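Local structure of putative acetyltransferase (Streptococcus mutans, 3LD2) at residues I88-S99 and V111-E121; I45-N53 and P66-I74. The protein is a putative acetyltransferase of the GNAT family that binds coenzyme A and probably transfers acyl groups. One frame throughout, in Å; residues are numbered along the deposited sequence.

Contact 1. Residues I88-S99 and V111-E121; sequences IKDKIVGVLDYS and VTFGIAVAEKE. With COA (coenzyme A), chain E.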
loop_
_atom_site.group_PDB
_atom_site.type_symbol
_atom_site.label_atom_id
_atom_site.label_comp_id
_atom_site.label_asym_id
_atom_site.label_seq_id
_atom_site.Cartn_x
_atom_site.Cartn_y
_atom_site.Cartn_z
ATOM N N ILE A 88 17.087 5.671 -2.711
ATOM C CA ILE A 88 17.878 6.576 -3.535
ATOM C C ILE A 88 19.077 7.004 -2.685
ATOM O O ILE A 88 18.925 7.809 -1.770
ATOM C CB ILE A 88 17.045 7.797 -3.980
ATOM C CG1 ILE A 88 15.911 7.354 -4.892
ATOM C CG2 ILE A 88 17.898 8.783 -4.750
ATOM C CD1 ILE A 88 15.118 8.502 -5.489
ATOM N N LYS A 89 20.249 6.435 -2.973
ATOM C CA LYS A 89 21.432 6.528 -2.103
ATOM C C LYS A 89 21.290 5.742 -0.773
ATOM O O LYS A 89 21.634 6.240 0.301
ATOM C CB LYS A 89 21.819 7.990 -1.836
ATOM C CG LYS A 89 21.221 8.576 -0.561
ATOM C CD LYS A 89 21.619 10.017 -0.352
ATOM C CE LYS A 89 21.370 10.835 -1.612
ATOM N NZ LYS A 89 21.928 12.217 -1.481
ATOM N N ASP A 90 20.817 4.502 -0.844
ATOM C CA ASP A 90 20.515 3.739 0.380
ATOM C C ASP A 90 19.704 4.539 1.425
ATOM O O ASP A 90 19.695 4.221 2.611
ATOM C CB ASP A 90 21.780 3.117 1.001
ATOM C CG ASP A 90 21.514 1.722 1.612
ATOM O OD1 ASP A 90 20.906 1.648 2.711
ATOM O OD2 ASP A 90 21.913 0.698 0.986
ATOM N N LYS A 91 19.025 5.577 0.954
ATOM C CA LYS A 91 17.986 6.246 1.718
ATOM C C LYS A 91 16.627 5.717 1.231
ATOM O O LYS A 91 16.363 5.666 0.017
ATOM C CB LYS A 91 18.083 7.759 1.501
ATOM C CG LYS A 91 16.856 8.556 1.938
ATOM C CD LYS A 91 16.988 9.075 3.374
ATOM C CE LYS A 91 15.725 9.823 3.825
ATOM N NZ LYS A 91 15.881 10.362 5.203
ATOM N N ILE A 92 15.780 5.299 2.168
ATOM C CA ILE A 92 14.458 4.770 1.816
ATOM C C ILE A 92 13.533 5.908 1.378
ATOM O O ILE A 92 13.389 6.878 2.114
ATOM C CB ILE A 92 13.770 4.105 3.018
ATOM C CG1 ILE A 92 14.692 3.098 3.718
ATOM C CG2 ILE A 92 12.441 3.471 2.577
ATOM C CD1 ILE A 92 14.526 1.697 3.232
ATOM N N VAL A 93 12.904 5.782 0.208
ATOM C CA VAL A 93 12.017 6.829 -0.312
ATOM C C VAL A 93 10.640 6.303 -0.712
ATOM O O VAL A 93 9.776 7.070 -1.141
ATOM C CB VAL A 93 12.617 7.559 -1.547
ATOM C CG1 VAL A 93 13.762 8.461 -1.126
ATOM C CG2 VAL A 93 13.026 6.556 -2.639
ATOM N N GLY A 94 10.452 4.995 -0.580
ATOM C CA GLY A 94 9.181 4.359 -0.865
ATOM C C GLY A 94 9.066 2.988 -0.214
ATOM O O GLY A 94 10.075 2.308 0.020
ATOM N N VAL A 95 7.838 2.577 0.095
ATOM C CA VAL A 95 7.622 1.254 0.667
ATOM C C VAL A 95 6.275 0.641 0.260
ATOM O O VAL A 95 5.252 1.330 0.200
ATOM C CB VAL A 95 7.771 1.265 2.203
ATOM C CG1 VAL A 95 6.790 2.253 2.836
ATOM C CG2 VAL A 95 7.591 -0.149 2.760
ATOM N N LEU A 96 6.293 -0.656 -0.038
ATOM C CA LEU A 96 5.090 -1.385 -0.378
ATOM C C LEU A 96 5.083 -2.701 0.395
ATOM O O LEU A 96 6.009 -3.513 0.263
ATOM C CB LEU A 96 5.002 -1.640 -1.886
ATOM C CG LEU A 96 3.712 -2.367 -2.351
ATOM C CD1 LEU A 96 3.345 -2.109 -3.811
ATOM C CD2 LEU A 96 3.758 -3.887 -2.093
ATOM N N ASP A 97 4.054 -2.903 1.217
ATOM C CA ASP A 97 3.868 -4.179 1.904
ATOM C C ASP A 97 2.641 -4.888 1.348
ATOM O O ASP A 97 1.663 -4.245 0.968
ATOM C CB ASP A 97 3.696 -3.979 3.398
ATOM C CG ASP A 97 2.367 -3.354 3.746
ATOM O OD1 ASP A 97 2.145 -2.202 3.338
ATOM O OD2 ASP A 97 1.543 -4.001 4.430
ATOM N N TYR A 98 2.702 -6.213 1.277
ATOM C CA TYR A 98 1.575 -6.993 0.772
ATOM C C TYR A 98 1.374 -8.272 1.538
ATOM O O TYR A 98 2.276 -8.770 2.199
ATOM C CB TYR A 98 1.698 -7.278 -0.728
ATOM C CG TYR A 98 2.864 -8.133 -1.146
ATOM C CD1 TYR A 98 2.732 -9.513 -1.239
ATOM C CD2 TYR A 98 4.094 -7.564 -1.478
ATOM C CE1 TYR A 98 3.789 -10.317 -1.641
ATOM C CE2 TYR A 98 5.169 -8.352 -1.878
ATOM C CZ TYR A 98 5.015 -9.739 -1.950
ATOM O OH TYR A 98 6.062 -10.561 -2.348
ATOM N N SER A 99 0.175 -8.801 1.445
ATOM C CA SER A 99 -0.174 -9.993 2.193
ATOM C C SER A 99 -1.503 -10.550 1.681
ATOM O O SER A 99 -2.269 -9.831 1.020
ATOM C CB SER A 99 -0.322 -9.622 3.655
ATOM O OG SER A 99 -1.552 -8.940 3.818
ATOM N N VAL A 111 -4.706 -11.299 -3.003
ATOM C CA VAL A 111 -3.662 -10.544 -2.300
ATOM C C VAL A 111 -4.063 -9.062 -2.088
ATOM O O VAL A 111 -4.810 -8.489 -2.894
ATOM C CB VAL A 111 -2.268 -10.713 -2.978
ATOM C CG1 VAL A 111 -2.221 -10.048 -4.343
ATOM C CG2 VAL A 111 -1.164 -10.194 -2.083
ATOM N N THR A 112 -3.626 -8.466 -0.980
ATOM C CA THR A 112 -3.770 -7.006 -0.774
ATOM C C THR A 112 -2.400 -6.301 -0.485
ATOM O O THR A 112 -1.390 -6.976 -0.259
ATOM C CB THR A 112 -4.850 -6.683 0.317
ATOM O OG1 THR A 112 -5.174 -5.274 0.321
ATOM C CG2 THR A 112 -4.382 -7.102 1.686
ATOM N N PHE A 113 -2.361 -4.963 -0.514
ATOM C CA PHE A 113 -1.106 -4.218 -0.294
ATOM C C PHE A 113 -1.312 -2.767 0.087
ATOM O O PHE A 113 -2.325 -2.172 -0.246
ATOM C CB PHE A 113 -0.202 -4.265 -1.534
ATOM C CG PHE A 113 -0.724 -3.466 -2.691
ATOM C CD1 PHE A 113 -0.299 -2.162 -2.899
ATOM C CD2 PHE A 113 -1.650 -4.011 -3.564
ATOM C CE1 PHE A 113 -0.783 -1.411 -3.968
ATOM C CE2 PHE A 113 -2.147 -3.279 -4.632
ATOM C CZ PHE A 113 -1.712 -1.973 -4.837
ATOM N N GLY A 114 -0.341 -2.200 0.794
ATOM C CA GLY A 114 -0.284 -0.765 1.028
ATOM C C GLY A 114 0.950 -0.216 0.324
ATOM O O GLY A 114 1.833 -0.983 -0.070
ATOM N N ILE A 115 1.006 1.098 0.147
ATOM C CA ILE A 115 2.160 1.740 -0.462
ATOM C C ILE A 115 2.283 3.199 -0.008
ATOM O O ILE A 115 1.303 3.891 0.192
ATOM C CB ILE A 115 2.116 1.663 -1.997
ATOM C CG1 ILE A 115 3.447 2.144 -2.598
ATOM C CG2 ILE A 115 0.953 2.467 -2.517
ATOM C CD1 ILE A 115 3.504 2.054 -4.096
ATOM N N ALA A 116 3.512 3.643 0.201
ATOM C CA ALA A 116 3.748 5.005 0.631
ATOM C C ALA A 116 5.024 5.503 -0.025
ATOM O O ALA A 116 6.078 4.876 0.074
ATOM C CB ALA A 116 3.820 5.095 2.166
ATOM N N VAL A 117 4.907 6.598 -0.764
ATOM C CA VAL A 117 6.069 7.216 -1.375
ATOM C C VAL A 117 6.333 8.548 -0.688
ATOM O O VAL A 117 5.391 9.253 -0.316
ATOM C CB VAL A 117 5.868 7.439 -2.849
ATOM C CG1 VAL A 117 6.949 8.364 -3.385
ATOM C CG2 VAL A 117 5.877 6.113 -3.572
ATOM N N ALA A 118 7.606 8.877 -0.490
ATOM C CA ALA A 118 7.945 10.126 0.192
ATOM C C ALA A 118 7.447 11.324 -0.608
ATOM O O ALA A 118 7.693 11.430 -1.813
ATOM C CB ALA A 118 9.419 10.221 0.419
ATOM N N GLU A 119 6.741 12.218 0.068
ATOM C CA GLU A 119 6.151 13.393 -0.569
ATOM C C GLU A 119 7.050 14.120 -1.578
ATOM O O GLU A 119 6.642 14.370 -2.708
ATOM C CB GLU A 119 5.722 14.373 0.507
ATOM C CG GLU A 119 5.317 15.731 -0.011
ATOM C CD GLU A 119 4.202 16.303 0.823
ATOM O OE1 GLU A 119 4.487 17.176 1.672
ATOM O OE2 GLU A 119 3.046 15.843 0.653
ATOM N N LYS A 120 8.271 14.455 -1.168
ATOM C CA LYS A 120 9.199 15.167 -2.050
ATOM C C LYS A 120 9.633 14.333 -3.254
ATOM O O LYS A 120 10.049 14.872 -4.280
ATOM C CB LYS A 120 10.420 15.663 -1.267
ATOM C CG LYS A 120 10.119 15.888 0.200
ATOM C CD LYS A 120 10.481 17.298 0.703
ATOM C CE LYS A 120 9.233 18.196 0.781
ATOM N NZ LYS A 120 9.480 19.442 1.570
ATOM N N GLU A 121 9.510 13.018 -3.135
ATOM C CA GLU A 121 9.954 12.121 -4.195
ATOM C C GLU A 121 8.839 11.663 -5.142
ATOM O O GLU A 121 9.117 10.918 -6.081
ATOM C CB GLU A 121 10.670 10.901 -3.587
ATOM C CG GLU A 121 11.816 11.255 -2.616
ATOM C CD GLU A 121 12.950 12.006 -3.316
ATOM O OE1 GLU A 121 13.035 11.908 -4.563
ATOM O OE2 GLU A 121 13.752 12.680 -2.621
HETATM N N1A COA E . -2.081 14.228 -9.376
HETATM C C2A COA E . -2.534 13.630 -10.655
HETATM N N3A COA E . -2.071 12.246 -11.019
HETATM C C4A COA E . -1.205 11.512 -10.109
HETATM C C5A COA E . -0.776 12.105 -8.833
HETATM C C6A COA E . -1.212 13.486 -8.460
HETATM N N6A COA E . -0.752 14.024 -7.190
HETATM N N7A COA E . 0.085 11.164 -8.099
HETATM C C8A COA E . 0.169 9.984 -8.924
HETATM N N9A COA E . -0.700 10.168 -10.115
HETATM C C1B COA E . -0.466 9.303 -11.151
HETATM C C2B COA E . -0.208 9.658 -12.602
HETATM O O2B COA E . -0.935 10.581 -13.355
HETATM C C3B COA E . 0.802 8.731 -13.119
HETATM O O3B COA E . 1.405 8.861 -14.368
HETATM P P3B COA E . 2.436 10.168 -14.588
HETATM O O7A COA E . 3.359 9.756 -15.893
HETATM O O8A COA E . 1.605 11.565 -14.929
HETATM O O9A COA E . 3.239 10.438 -13.408
HETATM C C4B COA E . 1.201 7.835 -11.963
HETATM O O4B COA E . 0.450 8.236 -10.761
HETATM C C5B COA E . 2.353 6.910 -11.773
HETATM O O5B COA E . 3.035 7.876 -10.993
HETATM P P1A COA E . 4.115 7.587 -9.788
HETATM O O1A COA E . 5.310 8.726 -9.880
HETATM O O2A COA E . 4.636 6.239 -9.965
HETATM O O3A COA E . 3.367 7.706 -8.337
HETATM P P2A COA E . 4.120 8.101 -6.937
HETATM O O4A COA E . 4.214 9.743 -6.813
HETATM O O5A COA E . 5.454 7.520 -6.850
HETATM O O6A COA E . 3.178 7.586 -5.693
HETATM C CBP COA E . 1.251 7.312 -4.445
HETATM C CCP COA E . 1.791 7.474 -5.875
HETATM C CDP COA E . 1.889 6.027 -3.851
HETATM C CEP COA E . -0.300 7.251 -4.438
HETATM C CAP COA E . 1.746 8.518 -3.601
HETATM O OAP COA E . 1.039 9.701 -3.858
HETATM C C9P COA E . 1.541 8.216 -2.124
HETATM O O9P COA E . 2.506 8.068 -1.448
HETATM N N8P COA E . 0.383 8.788 -1.455
HETATM C C7P COA E . 0.569 8.968 -0.030
HETATM C C6P COA E . -0.457 8.168 0.779
HETATM C C5P COA E . -0.897 6.909 0.026
HETATM O O5P COA E . -0.172 5.975 -0.011
HETATM N N4P COA E . -2.223 6.804 -0.551
HETATM C C3P COA E . -2.886 5.494 -0.711
HETATM C C2P COA E . -1.942 4.294 -0.840
HETATM S S1P COA E . -2.272 3.161 0.554
#
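Val93 grips the chain just beyond the end of strand 111-117 with both its backbone and its side chain. Its O accepts from Ala118 N at 2.9 Å, with an N-H...O angle of 171° but the donor tilted 33° from the carbonyl plane. Val93 CG1 lies 3.7 Å from Glu121 CG. The aliphatic part of the glutamate meets the valine, while its OE1 forms a salt bridge with Lys124. On the other edge of its strand, Val93 shares Ala86 with Gly94 in a classic beta bulge.

Further along the antiparallel hairpin, Leu96 stands in a non-hydrogen-bonded pair with Ile115. Its CG is anti to the backbone N (chi1 -178°), which sets it 3.3 Å from Gly114 O; from there CD1 lies 3.8 Å from Phe113 CD1 and CD2 approaches Phe113 CB. These side chains share a face with Tyr98, and Phe134 of helix 126-138 meets the rings of both Phe113 and Tyr98.

Ser99 closes the far end through two backbone bonds, Ser99 N to Thr112 O at 2.9 Å and Thr112 N to Ser99 O at 2.8 Å. Its OG lies 4.0 Å from Thr112 CG2, the hydroxyl of Thr112 being bonded instead to Leu146 O.

Pairing engages the N and O of Ala116 and the N of Gly114, with a weak bond from Asp97 N to Gly114 O, and turns Val117 N to the opposite edge of the strand, where it donates to O9P of coenzyme A at 2.9 Å. The hairpin thus presents a backbone N-H to the pantetheine arm, consistent with cofactor binding in GNAT enzymes.

Contact 2. Residues I45-N53 and P66-I74; sequences IEQVVELEN and PVASKDQII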
loop_
_atom_site.group_PDB
_atom_site.type_symbol
_atom_site.label_atom_id
_atom_site.label_comp_id
_atom_site.label_asym_id
_atom_site.label_seq_id
_atom_site.Cartn_x
_atom_site.Cartn_y
_atom_site.Cartn_z
ATOM N N ILE A 45 13.881 -0.839 9.194
ATOM C CA ILE A 45 12.570 -0.613 9.801
ATOM C C ILE A 45 12.382 0.767 10.446
ATOM O O ILE A 45 11.283 1.306 10.452
ATOM C CB ILE A 45 12.205 -1.729 10.807
ATOM C CG1 ILE A 45 11.915 -3.038 10.058
ATOM C CG2 ILE A 45 11.023 -1.305 11.678
ATOM C CD1 ILE A 45 11.698 -4.232 10.966
ATOM N N GLU A 46 13.450 1.321 11.008
ATOM C CA GLU A 46 13.398 2.646 11.621
ATOM C C GLU A 46 12.914 3.644 10.588
ATOM O O GLU A 46 12.038 4.464 10.845
ATOM C CB GLU A 46 14.794 3.081 12.065
ATOM C CG GLU A 46 14.862 3.579 13.496
ATOM C CD GLU A 46 14.714 2.435 14.516
ATOM O OE1 GLU A 46 13.850 1.539 14.310
ATOM O OE2 GLU A 46 15.467 2.431 15.523
ATOM N N GLN A 47 13.519 3.561 9.417
ATOM C CA GLN A 47 13.232 4.469 8.331
ATOM C C GLN A 47 11.818 4.334 7.779
ATOM O O GLN A 47 11.154 5.336 7.542
ATOM C CB GLN A 47 14.244 4.256 7.217
ATOM C CG GLN A 47 15.506 5.050 7.401
ATOM C CD GLN A 47 16.492 4.744 6.302
ATOM O OE1 GLN A 47 16.603 5.490 5.313
ATOM N NE2 GLN A 47 17.182 3.601 6.437
ATOM N N VAL A 48 11.392 3.099 7.552
ATOM C CA VAL A 48 10.038 2.783 7.106
ATOM C C VAL A 48 8.984 3.348 8.076
ATOM O O VAL A 48 8.039 4.020 7.662
ATOM C CB VAL A 48 9.874 1.242 6.918
ATOM C CG1 VAL A 48 8.420 0.861 6.761
ATOM C CG2 VAL A 48 10.704 0.768 5.736
ATOM N N VAL A 49 9.170 3.106 9.369
ATOM C CA VAL A 49 8.351 3.769 10.381
ATOM C C VAL A 49 8.258 5.306 10.215
ATOM O O VAL A 49 7.159 5.857 10.140
ATOM C CB VAL A 49 8.813 3.411 11.800
ATOM C CG1 VAL A 49 8.098 4.291 12.841
ATOM C CG2 VAL A 49 8.536 1.947 12.064
ATOM N N GLU A 50 9.399 5.981 10.151
ATOM C CA GLU A 50 9.445 7.427 9.966
ATOM C C GLU A 50 8.728 7.869 8.713
ATOM O O GLU A 50 7.965 8.826 8.728
ATOM C CB GLU A 50 10.891 7.911 9.880
ATOM C CG GLU A 50 11.493 8.334 11.214
ATOM C CD GLU A 50 10.821 9.582 11.822
ATOM O OE1 GLU A 50 10.160 9.419 12.872
ATOM O OE2 GLU A 50 10.955 10.709 11.264
ATOM N N LEU A 51 8.995 7.176 7.614
ATOM C CA LEU A 51 8.393 7.522 6.343
ATOM C C LEU A 51 6.874 7.375 6.394
ATOM O O LEU A 51 6.140 8.220 5.884
ATOM C CB LEU A 51 8.970 6.652 5.227
ATOM C CG LEU A 51 8.169 6.608 3.921
ATOM C CD1 LEU A 51 7.828 8.015 3.429
ATOM C CD2 LEU A 51 8.948 5.895 2.883
ATOM N N GLU A 52 6.398 6.299 7.004
ATOM C CA GLU A 52 4.979 6.020 6.971
ATOM C C GLU A 52 4.269 7.041 7.808
ATOM O O GLU A 52 3.180 7.508 7.453
ATOM C CB GLU A 52 4.679 4.623 7.487
ATOM C CG GLU A 52 4.500 3.645 6.359
ATOM C CD GLU A 52 4.225 2.256 6.842
ATOM O OE1 GLU A 52 5.051 1.394 6.518
ATOM O OE2 GLU A 52 3.213 2.024 7.561
ATOM N N ASN A 53 4.897 7.382 8.925
ATOM C CA ASN A 53 4.267 8.266 9.873
ATOM C C ASN A 53 4.290 9.717 9.373
ATOM O O ASN A 53 3.559 10.560 9.887
ATOM C CB ASN A 53 4.893 8.124 11.259
ATOM C CG ASN A 53 4.387 6.894 12.020
ATOM O OD1 ASN A 53 3.352 6.319 11.687
ATOM N ND2 ASN A 53 5.113 6.502 13.058
ATOM N N PRO A 66 -0.906 7.911 15.233
ATOM C CA PRO A 66 -0.079 7.360 14.155
ATOM C C PRO A 66 -0.430 5.898 13.896
ATOM O O PRO A 66 -0.807 5.187 14.821
ATOM C CB PRO A 66 1.350 7.440 14.733
ATOM C CG PRO A 66 1.221 8.002 16.148
ATOM C CD PRO A 66 -0.213 7.844 16.533
ATOM N N VAL A 67 -0.297 5.448 12.654
ATOM C CA VAL A 67 -0.566 4.054 12.346
ATOM C C VAL A 67 0.679 3.140 12.476
ATOM O O VAL A 67 0.545 1.942 12.677
ATOM C CB VAL A 67 -1.164 3.909 10.937
ATOM C CG1 VAL A 67 -2.045 5.111 10.618
ATOM C CG2 VAL A 67 -0.060 3.796 9.911
ATOM N N ALA A 68 1.884 3.696 12.368
ATOM C CA ALA A 68 3.081 2.860 12.342
ATOM C C ALA A 68 3.901 2.935 13.620
ATOM O O ALA A 68 3.929 3.958 14.298
ATOM C CB ALA A 68 3.948 3.195 11.140
ATOM N N SER A 69 4.551 1.826 13.945
ATOM C CA SER A 69 5.514 1.780 15.030
ATOM C C SER A 69 6.480 0.648 14.724
ATOM O O SER A 69 6.170 -0.228 13.922
ATOM C CB SER A 69 4.807 1.531 16.360
ATOM O OG SER A 69 4.161 0.264 16.357
ATOM N N LYS A 70 7.649 0.681 15.357
ATOM C CA LYS A 70 8.687 -0.329 15.152
ATOM C C LYS A 70 8.107 -1.711 15.393
ATOM O O LYS A 70 8.284 -2.626 14.598
ATOM C CB LYS A 70 9.856 -0.076 16.109
ATOM C CG LYS A 70 11.098 -0.926 15.873
ATOM C CD LYS A 70 12.146 -0.667 16.975
ATOM C CE LYS A 70 13.315 -1.648 16.906
ATOM N NZ LYS A 70 14.306 -1.295 15.840
ATOM N N ASP A 71 7.369 -1.848 16.479
ATOM C CA ASP A 71 6.827 -3.136 16.846
ATOM C C ASP A 71 5.656 -3.595 16.003
ATOM O O ASP A 71 5.473 -4.791 15.804
ATOM C CB ASP A 71 6.450 -3.136 18.309
ATOM C CG ASP A 71 7.593 -3.570 19.176
ATOM O OD1 ASP A 71 7.606 -4.775 19.530
ATOM O OD2 ASP A 71 8.493 -2.731 19.459
ATOM N N GLN A 72 4.848 -2.657 15.524
ATOM C CA GLN A 72 3.788 -3.020 14.611
ATOM C C GLN A 72 4.417 -3.579 13.346
ATOM O O GLN A 72 3.950 -4.575 12.809
ATOM C CB GLN A 72 2.855 -1.828 14.340
ATOM C CG GLN A 72 1.963 -1.933 13.092
ATOM C CD GLN A 72 2.363 -0.942 12.003
ATOM O OE1 GLN A 72 3.333 -0.202 12.159
ATOM N NE2 GLN A 72 1.614 -0.916 10.903
ATOM N N ILE A 73 5.513 -2.976 12.904
ATOM C CA ILE A 73 6.131 -3.382 11.641
ATOM C C ILE A 73 6.812 -4.741 11.754
ATOM O O ILE A 73 6.789 -5.536 10.815
ATOM C CB ILE A 73 7.131 -2.328 11.121
ATOM C CG1 ILE A 73 6.397 -1.025 10.781
ATOM C CG2 ILE A 73 7.884 -2.846 9.901
ATOM C CD1 ILE A 73 5.711 -1.034 9.446
ATOM N N ILE A 74 7.400 -5.009 12.914
ATOM C CA ILE A 74 8.035 -6.294 13.170
ATOM C C ILE A 74 6.977 -7.394 13.239
ATOM O O ILE A 74 7.145 -8.471 12.662
ATOM C CB ILE A 74 8.844 -6.260 14.481
ATOM C CG1 ILE A 74 10.017 -5.280 14.363
ATOM C CG2 ILE A 74 9.335 -7.647 14.847
ATOM C CD1 ILE A 74 10.572 -4.849 15.698
HETATM O O HOH W 1 0.698 7.178 10.928
#
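This is a helix-on-helix contact at one side of the central sheet, in which helix 70-74 and the loop before it pack across helix 45-53. The short axes pass 9.7 Å apart at 111°, and Ile73 fills the crossing as a knob in the hole formed by Ile45, Val48, Val49 and Glu52. Its CG2 meets Ile45 CG2 at 3.9 Å, the two isoleucines lying alongside and pointing opposite ways, and its CG1 lies 3.9 Å from Val49 CG2. The two helices are the pair that, in the GNAT fold, connects the first strand to the second; Ile73 also touches Phe83 on that second strand, 82-88.

Asn53 fastens the loop by clasping the backbone of Ala68 with both ends of its amide. OD1 accepts from Ala68 N at 3.1 Å on an in-plane lone pair, and ND2 donates to Ala68 O at 3.1 Å, coming from above that carbonyl's plane. A water joins Asn53 OD1 to Val67 N as well. Ser69 and Gln72 then start the helix with a capping box. On the solvent side, Lys70 runs extended until a bend at chi4 (79°), and its NZ forms a salt bridge with Glu46 OE1 at 3.3 Å, on the syn side of the carboxylate.

The two contacts, with centres 12 Å apart, meet through the face of helix 45-53 that is turned to the sheet. Leu51 makes two of the touches: its CD2 lies 3.9 Å from Gly94 N, at the bulge of contact 1, and its CD1 lies 3.9 Å from Ala118 CA. Nearer the start of the helix, Gln47 OE1 probably accepts from Ile92 N at 3.3 Å. Only contact 1 touches coenzyme A. Contact 2 is set back from it, with the side chain of Glu52 about 8 Å from the cofactor and about 9 Å from the side chain of Ile115; residues 45-53 and 66-74 lie beside the cofactor-binding hairpin and are not among the residues that line the pocket.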